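PDB 5CWF: designed helical repeat protein from Synthetic construct, which has no known natural function, being a de novo designed protein built of stacked helical repeats. Local coordinates for residues E32-E37 against A79-V84; D25-E30 against E71-I76; A122-E127 against E165-A170; M99-K104 against E146-V151. All coordinates share one frame; numbering follows the deposited sequence.

Interaction 1: residues E32-E37 against A79-V84; sequences ERAAKE and AAAEIV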
loop_
_atom_site.group_PDB
_atom_site.type_symbol
_atom_site.label_atom_id
_atom_site.label_comp_id
_atom_site.label_asym_id
_atom_site.label_seq_id
_atom_site.Cartn_x
_atom_site.Cartn_y
_atom_site.Cartn_z
ATOM N N GLU A 32 8.621 0.603 -10.209
ATOM C CA GLU A 32 9.586 1.676 -10.152
ATOM C C GLU A 32 8.979 2.955 -9.569
ATOM O O GLU A 32 9.618 3.611 -8.749
ATOM C CB GLU A 32 10.191 1.934 -11.548
ATOM C CG GLU A 32 11.441 2.767 -11.474
ATOM C CD GLU A 32 12.181 2.893 -12.806
ATOM O OE1 GLU A 32 12.085 1.967 -13.651
ATOM O OE2 GLU A 32 12.864 3.922 -12.998
ATOM N N ARG A 33 7.744 3.292 -9.948
ATOM C CA ARG A 33 7.075 4.462 -9.369
ATOM C C ARG A 33 6.935 4.351 -7.852
ATOM O O ARG A 33 7.153 5.326 -7.146
ATOM C CB ARG A 33 5.693 4.684 -9.988
ATOM C CG ARG A 33 5.077 6.018 -9.568
ATOM C CD ARG A 33 3.864 6.370 -10.427
ATOM N NE ARG A 33 2.641 5.699 -9.996
ATOM C CZ ARG A 33 1.827 6.163 -9.047
ATOM N NH1 ARG A 33 2.117 7.293 -8.408
ATOM N NH2 ARG A 33 0.723 5.496 -8.736
ATOM N N ALA A 34 6.519 3.192 -7.353
ATOM C CA ALA A 34 6.375 2.997 -5.926
ATOM C C ALA A 34 7.720 3.102 -5.212
ATOM O O ALA A 34 7.835 3.772 -4.190
ATOM C CB ALA A 34 5.707 1.627 -5.636
ATOM N N ALA A 35 8.728 2.425 -5.744
ATOM C CA ALA A 35 10.072 2.484 -5.183
ATOM C C ALA A 35 10.574 3.930 -5.140
ATOM O O ALA A 35 11.148 4.356 -4.147
ATOM C CB ALA A 35 11.027 1.629 -5.995
ATOM N N LYS A 36 10.333 4.694 -6.204
ATOM C CA LYS A 36 10.838 6.063 -6.257
ATOM C C LYS A 36 10.138 6.953 -5.225
ATOM O O LYS A 36 10.774 7.806 -4.584
ATOM C CB LYS A 36 10.665 6.664 -7.657
ATOM C CG LYS A 36 11.049 8.149 -7.738
ATOM C CD LYS A 36 11.117 8.666 -9.175
ATOM C CE LYS A 36 12.398 8.212 -9.868
ATOM N NZ LYS A 36 13.578 9.070 -9.538
ATOM N N GLU A 37 8.838 6.756 -5.071
ATOM C CA GLU A 37 8.075 7.485 -4.065
ATOM C C GLU A 37 8.598 7.214 -2.645
ATOM O O GLU A 37 8.736 8.135 -1.830
ATOM C CB GLU A 37 6.599 7.112 -4.180
ATOM C CG GLU A 37 5.665 8.106 -3.546
ATOM C CD GLU A 37 5.630 9.444 -4.263
ATOM O OE1 GLU A 37 5.277 10.451 -3.615
ATOM O OE2 GLU A 37 5.944 9.491 -5.473
ATOM N N ALA A 79 -1.225 0.813 -5.154
ATOM C CA ALA A 79 -1.710 1.102 -3.805
ATOM C C ALA A 79 -0.566 1.592 -2.955
ATOM O O ALA A 79 -0.721 2.557 -2.200
ATOM C CB ALA A 79 -2.339 -0.092 -3.181
ATOM N N ALA A 80 0.588 0.933 -3.077
ATOM C CA ALA A 80 1.756 1.335 -2.307
ATOM C C ALA A 80 2.173 2.765 -2.639
ATOM O O ALA A 80 2.383 3.579 -1.739
ATOM C CB ALA A 80 2.911 0.382 -2.553
ATOM N N ALA A 81 2.287 3.077 -3.926
ATOM C CA ALA A 81 2.704 4.411 -4.348
ATOM C C ALA A 81 1.706 5.473 -3.864
ATOM O O ALA A 81 2.111 6.563 -3.434
ATOM C CB ALA A 81 2.874 4.477 -5.855
ATOM N N GLU A 82 0.411 5.175 -3.922
ATOM C CA GLU A 82 -0.584 6.168 -3.507
ATOM C C GLU A 82 -0.576 6.344 -1.978
ATOM O O GLU A 82 -0.827 7.448 -1.483
ATOM C CB GLU A 82 -1.964 5.765 -4.009
ATOM C CG GLU A 82 -2.090 5.804 -5.550
ATOM C CD GLU A 82 -1.812 7.173 -6.178
ATOM O OE1 GLU A 82 -2.430 8.176 -5.758
ATOM O OE2 GLU A 82 -0.939 7.254 -7.082
ATOM N N ILE A 83 -0.299 5.269 -1.239
ATOM C CA ILE A 83 -0.144 5.352 0.218
ATOM C C ILE A 83 1.008 6.290 0.559
ATOM O O ILE A 83 0.898 7.140 1.456
ATOM C CB ILE A 83 0.108 3.952 0.832
ATOM C CG1 ILE A 83 -1.169 3.124 0.838
ATOM C CG2 ILE A 83 0.616 4.050 2.250
ATOM C CD1 ILE A 83 -0.947 1.642 1.153
ATOM N N VAL A 84 2.123 6.141 -0.155
ATOM C CA VAL A 84 3.272 7.006 0.101
ATOM C C VAL A 84 2.938 8.444 -0.268
ATOM O O VAL A 84 3.298 9.354 0.477
ATOM C CB VAL A 84 4.548 6.546 -0.645
ATOM C CG1 VAL A 84 5.741 7.442 -0.258
ATOM C CG2 VAL A 84 4.887 5.116 -0.271
#
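Helices 25-44 and 70-89 run side by side in the same direction, the axes of 32-37 and 79-84 inclined by 26° and 8.3 Å apart at their closest. This is parallel packing of two neighbouring helices in an α-helical repeat stack, and small residues make it tight: Ala34 and Ala81 are level, their CA atoms 4.2 Å apart. The methyl of Ala81 points across the interface and rests 3.8 Å from Ala34 CA, while Ala34 CB lies 4.3 Å from Ala80 CB. Arg33 arches over this alanine seam. Its CG is anti to the backbone N, and the bend at chi3 (81°) and the turn at chi4 together lay the guanidinium with one face over Ala81 CB, offset toward the rim. From there NH2 reaches Glu82 OE2 at 2.9 Å, a salt bridge made to the anti lone pair of the oxygen and close to the guanidinium plane; NH1 adds a weak bond to the same OE2. The two planar groups are turned 42° apart. Glu30 and Glu85 also pair with Arg33, so several carboxylates share one cation; Glu82 OE1 has a second partner in Arg133, which probably offsets its charge. An alanine at Arg33 would remove the guanidinium over Ala81 and would probably cost Glu82, Glu85 and Glu30 a shared cation. Farther along, Glu37 bends at chi2 to send its carboxylate to Arg88. Its aliphatic part makes the contact: CG, anti to the backbone N, slides past Val84 and comes to 3.4 Å from Val84 CG1.

Interaction 2: residues D25-E30 against E71-I76; sequences DEVARE and EVAREI. With CA (calcium ion), chain E.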
loop_
_atom_site.group_PDB
_atom_site.type_symbol
_atom_site.label_atom_id
_atom_site.label_comp_id
_atom_site.label_asym_id
_atom_site.label_seq_id
_atom_site.Cartn_x
_atom_site.Cartn_y
_atom_site.Cartn_z
ATOM N N ASP A 25 6.257 -4.465 -19.152
ATOM C CA ASP A 25 6.757 -3.097 -19.022
ATOM C C ASP A 25 5.890 -2.234 -18.104
ATOM O O ASP A 25 6.411 -1.361 -17.363
ATOM C CB ASP A 25 6.876 -2.477 -20.407
ATOM C CG ASP A 25 8.040 -3.052 -21.194
ATOM O OD1 ASP A 25 9.215 -2.710 -20.884
ATOM O OD2 ASP A 25 7.786 -3.901 -22.087
ATOM N N GLU A 26 4.576 -2.419 -18.158
ATOM C CA GLU A 26 3.697 -1.613 -17.281
ATOM C C GLU A 26 3.812 -2.001 -15.796
ATOM O O GLU A 26 3.665 -1.155 -14.875
ATOM C CB GLU A 26 2.253 -1.736 -17.792
ATOM C CG GLU A 26 2.056 -1.030 -19.158
ATOM C CD GLU A 26 0.626 -1.082 -19.696
ATOM O OE1 GLU A 26 -0.096 -2.045 -19.392
ATOM O OE2 GLU A 26 0.218 -0.145 -20.420
ATOM N N VAL A 27 4.074 -3.270 -15.536
ATOM C CA VAL A 27 4.318 -3.721 -14.168
ATOM C C VAL A 27 5.603 -3.085 -13.660
ATOM O O VAL A 27 5.676 -2.609 -12.528
ATOM C CB VAL A 27 4.449 -5.268 -14.067
ATOM C CG1 VAL A 27 4.784 -5.668 -12.637
ATOM C CG2 VAL A 27 3.177 -5.935 -14.480
ATOM N N ALA A 28 6.633 -3.113 -14.507
ATOM C CA ALA A 28 7.925 -2.584 -14.154
ATOM C C ALA A 28 7.832 -1.090 -13.838
ATOM O O ALA A 28 8.448 -0.592 -12.878
ATOM C CB ALA A 28 8.901 -2.832 -15.299
ATOM N N ARG A 29 7.026 -0.382 -14.624
ATOM C CA ARG A 29 6.848 1.048 -14.411
ATOM C C ARG A 29 6.244 1.328 -13.048
ATOM O O ARG A 29 6.698 2.212 -12.316
ATOM C CB ARG A 29 5.936 1.639 -15.489
ATOM C CG ARG A 29 5.558 3.110 -15.287
ATOM C CD ARG A 29 4.610 3.578 -16.394
ATOM N NE ARG A 29 3.263 3.024 -16.239
ATOM C CZ ARG A 29 2.461 2.677 -17.245
ATOM N NH1 ARG A 29 2.850 2.813 -18.505
ATOM N NH2 ARG A 29 1.257 2.195 -16.985
ATOM N N GLU A 30 5.237 0.547 -12.691
ATOM C CA GLU A 30 4.532 0.797 -11.442
ATOM C C GLU A 30 5.380 0.413 -10.231
ATOM O O GLU A 30 5.331 1.083 -9.194
ATOM C CB GLU A 30 3.209 0.040 -11.417
ATOM C CG GLU A 30 2.198 0.635 -10.462
ATOM C CD GLU A 30 1.684 1.994 -10.941
ATOM O OE1 GLU A 30 1.350 2.854 -10.097
ATOM O OE2 GLU A 30 1.592 2.191 -12.173
ATOM N N GLU A 71 -1.382 -8.352 -13.363
ATOM C CA GLU A 71 -2.343 -7.270 -13.190
ATOM C C GLU A 71 -2.641 -7.026 -11.708
ATOM O O GLU A 71 -2.887 -5.891 -11.302
ATOM C CB GLU A 71 -3.594 -7.539 -14.013
ATOM C CG GLU A 71 -3.332 -7.372 -15.516
ATOM C CD GLU A 71 -2.953 -5.927 -15.892
ATOM O OE1 GLU A 71 -3.741 -5.002 -15.559
ATOM O OE2 GLU A 71 -1.858 -5.725 -16.489
ATOM N N VAL A 72 -2.555 -8.051 -10.878
ATOM C CA VAL A 72 -2.716 -7.859 -9.430
ATOM C C VAL A 72 -1.479 -7.170 -8.842
ATOM O O VAL A 72 -1.580 -6.333 -7.925
ATOM C CB VAL A 72 -2.975 -9.188 -8.728
ATOM C CG1 VAL A 72 -3.065 -9.000 -7.210
ATOM C CG2 VAL A 72 -4.271 -9.787 -9.252
ATOM N N ALA A 73 -0.312 -7.543 -9.353
ATOM C CA ALA A 73 0.946 -6.952 -8.942
ATOM C C ALA A 73 0.908 -5.449 -9.203
ATOM O O ALA A 73 1.401 -4.672 -8.404
ATOM C CB ALA A 73 2.115 -7.593 -9.675
ATOM N N ARG A 74 0.335 -5.054 -10.332
ATOM C CA ARG A 74 0.206 -3.634 -10.652
ATOM C C ARG A 74 -0.649 -2.903 -9.629
ATOM O O ARG A 74 -0.352 -1.769 -9.265
ATOM C CB ARG A 74 -0.413 -3.427 -12.033
ATOM C CG ARG A 74 0.521 -3.503 -13.158
ATOM C CD ARG A 74 -0.261 -3.457 -14.475
ATOM N NE ARG A 74 -0.515 -2.102 -14.944
ATOM C CZ ARG A 74 -1.075 -1.839 -16.119
ATOM N NH1 ARG A 74 -1.445 -2.844 -16.881
ATOM N NH2 ARG A 74 -1.240 -0.585 -16.531
ATOM N N GLU A 75 -1.723 -3.537 -9.177
ATOM C CA GLU A 75 -2.619 -2.896 -8.209
ATOM C C GLU A 75 -1.975 -2.718 -6.851
ATOM O O GLU A 75 -2.193 -1.705 -6.206
ATOM C CB GLU A 75 -3.931 -3.661 -8.083
ATOM C CG GLU A 75 -4.643 -3.778 -9.434
ATOM C CD GLU A 75 -6.146 -3.742 -9.333
ATOM O OE1 GLU A 75 -6.682 -2.852 -8.644
ATOM O OE2 GLU A 75 -6.792 -4.614 -9.947
ATOM N N ILE A 76 -1.199 -3.701 -6.404
ATOM C CA ILE A 76 -0.498 -3.573 -5.138
ATOM C C ILE A 76 0.558 -2.476 -5.258
ATOM O O ILE A 76 0.694 -1.649 -4.357
ATOM C CB ILE A 76 0.122 -4.916 -4.690
ATOM C CG1 ILE A 76 -0.992 -5.843 -4.204
ATOM C CG2 ILE A 76 1.100 -4.719 -3.545
ATOM C CD1 ILE A 76 -0.577 -7.315 -4.083
HETATM CA CA CA E . 10.323 -0.891 -22.019
HETATM O O HOH W 1 0.376 -4.604 -18.912
HETATM O O HOH W 2 -0.009 0.204 -13.686
#
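The guanidinium of Arg74 carries Glu26 CB over the centre of one face, 3.7 Å above the plane, and at its edge, in plane, it has Glu71 OE2 and a water. That edge is where it is held: NH1 donates to the syn lone pair of Glu71 OE2 at 2.9 Å, and NE gives a 2.7 Å bond to the water, which in turn donates to Glu30 OE2; the other oxygen of Glu30 is salt-bridged to Arg33. Glu26 comes across from the other helix with its chain extended beyond CG, its carboxylate plane turned 50° from the guanidinium, and OE1 makes a salt bridge to NH1 at 3.0 Å. A second water donates to Glu26 OE1 and, weakly, to Glu71 OE2, so the two carboxylates share both a cation and a solvent molecule. Arg29 NH2 stands 3.8 Å from Arg74 NH2, a like-charge approach that the surrounding acids probably soften. Below the polar layer, Arg74 CG touches Val27 CG2 at 3.8 Å. Replacing Arg74 with an alanine would probably break the Glu26-Glu71 network and strip cover from Val27. Beside this, Asp25 OD1 binds a calcium ion at 2.4 Å. The contact joins the starts of helices 25-44 and 70-89, parallel neighbours of the repeat stack inclined by 18° here; helix 3-21 packs on Ala28, and helix 115-134 packs on Val72 and Ile76.

Interaction 3: residues A122-E127 against E165-A170; sequences ARAAAE and EIARQA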
loop_
_atom_site.group_PDB
_atom_site.type_symbol
_atom_site.label_atom_id
_atom_site.label_comp_id
_atom_site.label_asym_id
_atom_site.label_seq_id
_atom_site.Cartn_x
_atom_site.Cartn_y
_atom_site.Cartn_z
ATOM N N ALA A 122 -5.935 -4.398 -1.957
ATOM C CA ALA A 122 -5.290 -3.234 -2.553
ATOM C C ALA A 122 -6.333 -2.176 -2.898
ATOM O O ALA A 122 -6.105 -0.993 -2.709
ATOM C CB ALA A 122 -4.513 -3.632 -3.786
ATOM N N ARG A 123 -7.481 -2.602 -3.408
ATOM C CA ARG A 123 -8.517 -1.638 -3.804
ATOM C C ARG A 123 -9.156 -0.931 -2.603
ATOM O O ARG A 123 -9.512 0.249 -2.669
ATOM C CB ARG A 123 -9.570 -2.342 -4.639
ATOM C CG ARG A 123 -9.079 -2.548 -6.031
ATOM C CD ARG A 123 -9.988 -3.435 -6.851
ATOM N NE ARG A 123 -9.555 -3.415 -8.244
ATOM C CZ ARG A 123 -10.279 -3.872 -9.255
ATOM N NH1 ARG A 123 -11.485 -4.370 -9.029
ATOM N NH2 ARG A 123 -9.801 -3.811 -10.491
ATOM N N ALA A 124 -9.350 -1.668 -1.523
ATOM C CA ALA A 124 -9.894 -1.099 -0.308
ATOM C C ALA A 124 -8.924 -0.056 0.274
ATOM O O ALA A 124 -9.324 1.047 0.644
ATOM C CB ALA A 124 -10.182 -2.211 0.703
ATOM N N ALA A 125 -7.642 -0.404 0.305
ATOM C CA ALA A 125 -6.590 0.519 0.723
ATOM C C ALA A 125 -6.623 1.761 -0.150
ATOM O O ALA A 125 -6.555 2.893 0.338
ATOM C CB ALA A 125 -5.223 -0.159 0.653
ATOM N N ALA A 126 -6.728 1.556 -1.456
ATOM C CA ALA A 126 -6.762 2.705 -2.361
ATOM C C ALA A 126 -7.959 3.612 -2.115
ATOM O O ALA A 126 -7.838 4.836 -2.247
ATOM C CB ALA A 126 -6.756 2.242 -3.801
ATOM N N GLU A 127 -9.103 3.045 -1.758
ATOM C CA GLU A 127 -10.280 3.869 -1.539
ATOM C C GLU A 127 -10.125 4.713 -0.289
ATOM O O GLU A 127 -10.527 5.868 -0.256
ATOM C CB GLU A 127 -11.550 3.041 -1.387
ATOM C CG GLU A 127 -12.032 2.379 -2.648
ATOM C CD GLU A 127 -12.518 3.354 -3.712
ATOM O OE1 GLU A 127 -12.843 4.528 -3.419
ATOM O OE2 GLU A 127 -12.626 2.904 -4.861
ATOM N N GLU A 165 -16.582 -4.858 0.632
ATOM C CA GLU A 165 -17.528 -4.075 1.425
ATOM C C GLU A 165 -16.862 -2.872 2.076
ATOM O O GLU A 165 -17.444 -1.784 2.133
ATOM C CB GLU A 165 -18.191 -4.943 2.495
ATOM C CG GLU A 165 -19.128 -4.162 3.395
ATOM C CD GLU A 165 -20.197 -3.417 2.609
ATOM O OE1 GLU A 165 -20.746 -3.992 1.642
ATOM O OE2 GLU A 165 -20.472 -2.247 2.950
ATOM N N ILE A 166 -15.647 -3.055 2.576
ATOM C CA ILE A 166 -14.940 -1.935 3.204
ATOM C C ILE A 166 -14.640 -0.872 2.143
ATOM O O ILE A 166 -14.744 0.307 2.413
ATOM C CB ILE A 166 -13.638 -2.380 3.892
ATOM C CG1 ILE A 166 -13.935 -3.303 5.079
ATOM C CG2 ILE A 166 -12.844 -1.180 4.389
ATOM C CD1 ILE A 166 -12.749 -4.158 5.482
ATOM N N ALA A 167 -14.296 -1.290 0.932
ATOM C CA ALA A 167 -14.013 -0.332 -0.138
ATOM C C ALA A 167 -15.232 0.519 -0.458
ATOM O O ALA A 167 -15.104 1.738 -0.672
ATOM C CB ALA A 167 -13.530 -1.054 -1.401
ATOM N N ARG A 168 -16.401 -0.116 -0.508
ATOM C CA ARG A 168 -17.651 0.616 -0.743
ATOM C C ARG A 168 -17.973 1.583 0.397
ATOM O O ARG A 168 -18.406 2.703 0.153
ATOM C CB ARG A 168 -18.841 -0.329 -0.941
ATOM C CG ARG A 168 -18.838 -1.123 -2.256
ATOM C CD ARG A 168 -20.070 -2.034 -2.370
ATOM N NE ARG A 168 -20.097 -3.111 -1.383
ATOM C CZ ARG A 168 -19.860 -4.396 -1.644
ATOM N NH1 ARG A 168 -19.582 -4.807 -2.878
ATOM N NH2 ARG A 168 -19.919 -5.282 -0.660
ATOM N N GLN A 169 -17.788 1.144 1.637
ATOM C CA GLN A 169 -18.038 2.019 2.785
ATOM C C GLN A 169 -17.078 3.206 2.807
ATOM O O GLN A 169 -17.474 4.318 3.141
ATOM C CB GLN A 169 -17.909 1.255 4.103
ATOM C CG GLN A 169 -19.009 0.252 4.369
ATOM C CD GLN A 169 -18.698 -0.632 5.566
ATOM O OE1 GLN A 169 -17.911 -0.254 6.435
ATOM N NE2 GLN A 169 -19.309 -1.812 5.617
ATOM N N ALA A 170 -15.821 2.989 2.428
ATOM C CA ALA A 170 -14.880 4.103 2.377
ATOM C C ALA A 170 -15.312 5.123 1.313
ATOM O O ALA A 170 -15.273 6.328 1.566
ATOM C CB ALA A 170 -13.472 3.626 2.118
#
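Glu165 OE1 is gripped by two N-H groups of one residue: Arg168 approaches side-on and gives it both NH2, a salt bridge at 2.8 Å, and NE, at 3.2 Å. Both bonds lie in the guanidinium plane but meet the oxygen from above the plane of its carboxylate. The NH2 bond is the straighter, at 161°. The other oxygen, OE2, accepts from Gln169 NE2 through its anti lone pair at 2.9 Å, so three donors hold this one carboxylate along a single helix. Gln169 is fixed at its far end too, its OE1 taking a hydrogen bond from Arg150 of helix 138-156.

This polar cluster belongs to helix 160-176 and stands apart from the interface with helix 115-134, which is made of alanines and the base of one glutamate. The helices are parallel neighbours in the repeat stack, 14° apart, with axes 8.3 Å from each other at these segments. Ala124 and Ala167 are level, and Ala167 CB points across to sit 3.8 Å from Ala124 CA. Glu127 then closes over this methyl. Its CG, anti to the carbonyl carbon, lies 3.9 Å from Ala167 CB, and Glu127 CB meets Ala170 CB at 4.0 Å; the bend at chi2 directs only the carboxylate. Val151 of helix 138-156 touches Ala124 and Ile166. The interface therefore rests mainly on methyl and methylene groups, set against each other and against the backbone, and its close spacing depends on small side chains; Glu165 and Arg168 pair within their own helix and probably add little across it.

Interaction 4: residues M99-K104 against E146-V151; sequences MLALAK and ELAKRV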
loop_
_atom_site.group_PDB
_atom_site.type_symbol
_atom_site.label_atom_id
_atom_site.label_comp_id
_atom_site.label_asym_id
_atom_site.label_seq_id
_atom_site.Cartn_x
_atom_site.Cartn_y
_atom_site.Cartn_z
ATOM N N MET A 99 -1.966 4.366 7.600
ATOM C CA MET A 99 -1.140 3.863 6.536
ATOM C C MET A 99 -0.351 2.639 6.985
ATOM O O MET A 99 -0.086 1.756 6.170
ATOM C CB MET A 99 -0.202 4.960 6.026
ATOM C CG MET A 99 -0.955 6.149 5.410
ATOM S SD MET A 99 -2.302 5.723 4.306
ATOM C CE MET A 99 -3.175 7.292 4.310
ATOM N N LEU A 100 0.008 2.559 8.267
ATOM C CA LEU A 100 0.716 1.356 8.720
ATOM C C LEU A 100 -0.222 0.146 8.641
ATOM O O LEU A 100 0.173 -0.930 8.218
ATOM C CB LEU A 100 1.264 1.533 10.131
ATOM C CG LEU A 100 2.059 0.330 10.661
ATOM C CD1 LEU A 100 3.247 0.061 9.755
ATOM C CD2 LEU A 100 2.522 0.530 12.099
ATOM N N ALA A 101 -1.472 0.343 9.032
ATOM C CA ALA A 101 -2.463 -0.731 8.959
ATOM C C ALA A 101 -2.671 -1.169 7.513
ATOM O O ALA A 101 -2.730 -2.366 7.225
ATOM C CB ALA A 101 -3.787 -0.280 9.581
ATOM N N LEU A 102 -2.746 -0.220 6.581
ATOM C CA LEU A 102 -2.939 -0.578 5.190
ATOM C C LEU A 102 -1.701 -1.263 4.617
ATOM O O LEU A 102 -1.828 -2.231 3.895
ATOM C CB LEU A 102 -3.286 0.653 4.353
ATOM C CG LEU A 102 -4.623 1.305 4.710
ATOM C CD1 LEU A 102 -4.839 2.539 3.839
ATOM C CD2 LEU A 102 -5.783 0.348 4.548
ATOM N N ALA A 103 -0.514 -0.776 4.980
ATOM C CA ALA A 103 0.730 -1.386 4.510
ATOM C C ALA A 103 0.847 -2.824 5.007
ATOM O O ALA A 103 1.227 -3.721 4.260
ATOM C CB ALA A 103 1.934 -0.565 4.973
ATOM N N LYS A 104 0.474 -3.051 6.261
ATOM C CA LYS A 104 0.477 -4.402 6.797
ATOM C C LYS A 104 -0.517 -5.300 6.073
ATOM O O LYS A 104 -0.243 -6.478 5.851
ATOM C CB LYS A 104 0.158 -4.388 8.295
ATOM C CG LYS A 104 1.312 -3.900 9.171
ATOM C CD LYS A 104 0.851 -3.740 10.617
ATOM C CE LYS A 104 1.974 -3.295 11.543
ATOM N NZ LYS A 104 1.485 -3.075 12.940
ATOM N N GLU A 146 -10.380 3.108 11.578
ATOM C CA GLU A 146 -11.241 1.968 11.889
ATOM C C GLU A 146 -11.470 1.081 10.659
ATOM O O GLU A 146 -11.481 -0.168 10.750
ATOM C CB GLU A 146 -12.547 2.495 12.478
ATOM C CG GLU A 146 -12.300 3.232 13.822
ATOM C CD GLU A 146 -11.392 2.434 14.796
ATOM O OE1 GLU A 146 -11.842 1.364 15.280
ATOM O OE2 GLU A 146 -10.235 2.862 15.075
ATOM N N LEU A 147 -11.615 1.705 9.502
ATOM C CA LEU A 147 -11.767 0.934 8.270
ATOM C C LEU A 147 -10.480 0.210 7.878
ATOM O O LEU A 147 -10.523 -0.927 7.436
ATOM C CB LEU A 147 -12.216 1.825 7.130
ATOM C CG LEU A 147 -13.614 2.420 7.231
ATOM C CD1 LEU A 147 -13.927 3.113 5.915
ATOM C CD2 LEU A 147 -14.665 1.357 7.522
ATOM N N ALA A 148 -9.343 0.866 8.070
ATOM C CA ALA A 148 -8.042 0.278 7.765
ATOM C C ALA A 148 -7.750 -0.931 8.642
ATOM O O ALA A 148 -7.164 -1.914 8.199
ATOM C CB ALA A 148 -6.941 1.348 7.929
ATOM N N LYS A 149 -8.169 -0.848 9.901
ATOM C CA LYS A 149 -8.031 -1.966 10.824
ATOM C C LYS A 149 -8.853 -3.148 10.314
ATOM O O LYS A 149 -8.458 -4.312 10.439
ATOM C CB LYS A 149 -8.519 -1.583 12.226
ATOM C CG LYS A 149 -7.639 -0.614 13.016
ATOM C CD LYS A 149 -6.160 -0.918 12.922
ATOM C CE LYS A 149 -5.378 -0.045 13.902
ATOM N NZ LYS A 149 -3.957 0.164 13.509
ATOM N N ARG A 150 -10.012 -2.852 9.734
ATOM C CA ARG A 150 -10.870 -3.921 9.195
ATOM C C ARG A 150 -10.293 -4.533 7.916
ATOM O O ARG A 150 -10.444 -5.733 7.684
ATOM C CB ARG A 150 -12.272 -3.383 8.942
ATOM C CG ARG A 150 -12.991 -3.067 10.230
ATOM C CD ARG A 150 -14.344 -2.418 10.008
ATOM N NE ARG A 150 -15.207 -3.217 9.143
ATOM C CZ ARG A 150 -16.163 -2.711 8.368
ATOM N NH1 ARG A 150 -16.416 -1.410 8.382
ATOM N NH2 ARG A 150 -16.892 -3.511 7.600
ATOM N N VAL A 151 -9.600 -3.728 7.118
ATOM C CA VAL A 151 -8.936 -4.232 5.917
ATOM C C VAL A 151 -7.841 -5.221 6.315
ATOM O O VAL A 151 -7.717 -6.306 5.731
ATOM C CB VAL A 151 -8.318 -3.078 5.089
ATOM C CG1 VAL A 151 -7.499 -3.629 3.911
ATOM C CG2 VAL A 151 -9.403 -2.167 4.565
HETATM O O HOH W 3 -1.531 -1.716 12.362
#
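Apolar contacts carry most of this interface between helices 93-111 and 138-156, a parallel pair in the repeat stack whose axes come within 8.3 Å and are inclined by 16° over these segments. Ala148 is the hub. Its methyl, directed at the opposite helix, meets Ala101 CB at 3.9 Å and Leu102 CD2 at 3.7 Å, so it fits between two adjacent side chains. Leu102 starts off along the flank of its helix, with CG anti to the carbonyl carbon; CD1 is anti to CA (chi2 178°), and the other branch, CD2, turns to Ala148. The same CD2 methyl lies 4.3 Å from Val151 CB, one helical turn farther on. Behind this layer, Leu102 also packs on Ile83 of helix 70-89 and Ile128 of helix 115-134, and Val151 on Ile121, Ile128 and Ile166, so the contact is closed in by hydrophobic side chains from the other layer of helices.

The lysines lie on another flank. The CB of Lys149 points off its helix away from the partner, but a bend at chi2 (-43°) swings the chain back, and both its CD and NZ come near Ala101 CB, NZ at 4.0 Å. The polar contacts are through one water, which accepts weak hydrogen bonds from Lys149 NZ at 3.3 Å and from Lys104 NZ at 3.4 Å. The two ammonium groups themselves stay 6.4 Å apart. What binds these helices is thus buried aliphatic surface, while the two lysines, of like charge and linked only weakly through water, are likely to add little attraction and may well repel slightly.

Overall arrangement
Interactions 1 and 2 lie on the same parallel pair, helices 25-44 and 70-89, with centres 11 Å apart. Interaction 3 continues that helical layer, its centre about 18 Å from that of interaction 1: Glu75 OE1 of interaction 2 meets Arg123 NE at 3.0 Å in a salt bridge, and Ala79 CB of interaction 1 packs 3.9 Å from Ala122 O. Interaction 4 belongs to the other layer and touches interaction 1 where Met99 SD lies 3.9 Å from Ile83 CG2; its centre is about 10 Å from that of interaction 3, whose Ile166 CD1 comes to 3.6 Å from Val151 N. Calcium ions lie at the periphery, and Glu82 of interaction 1 belongs to one such site with Glu85.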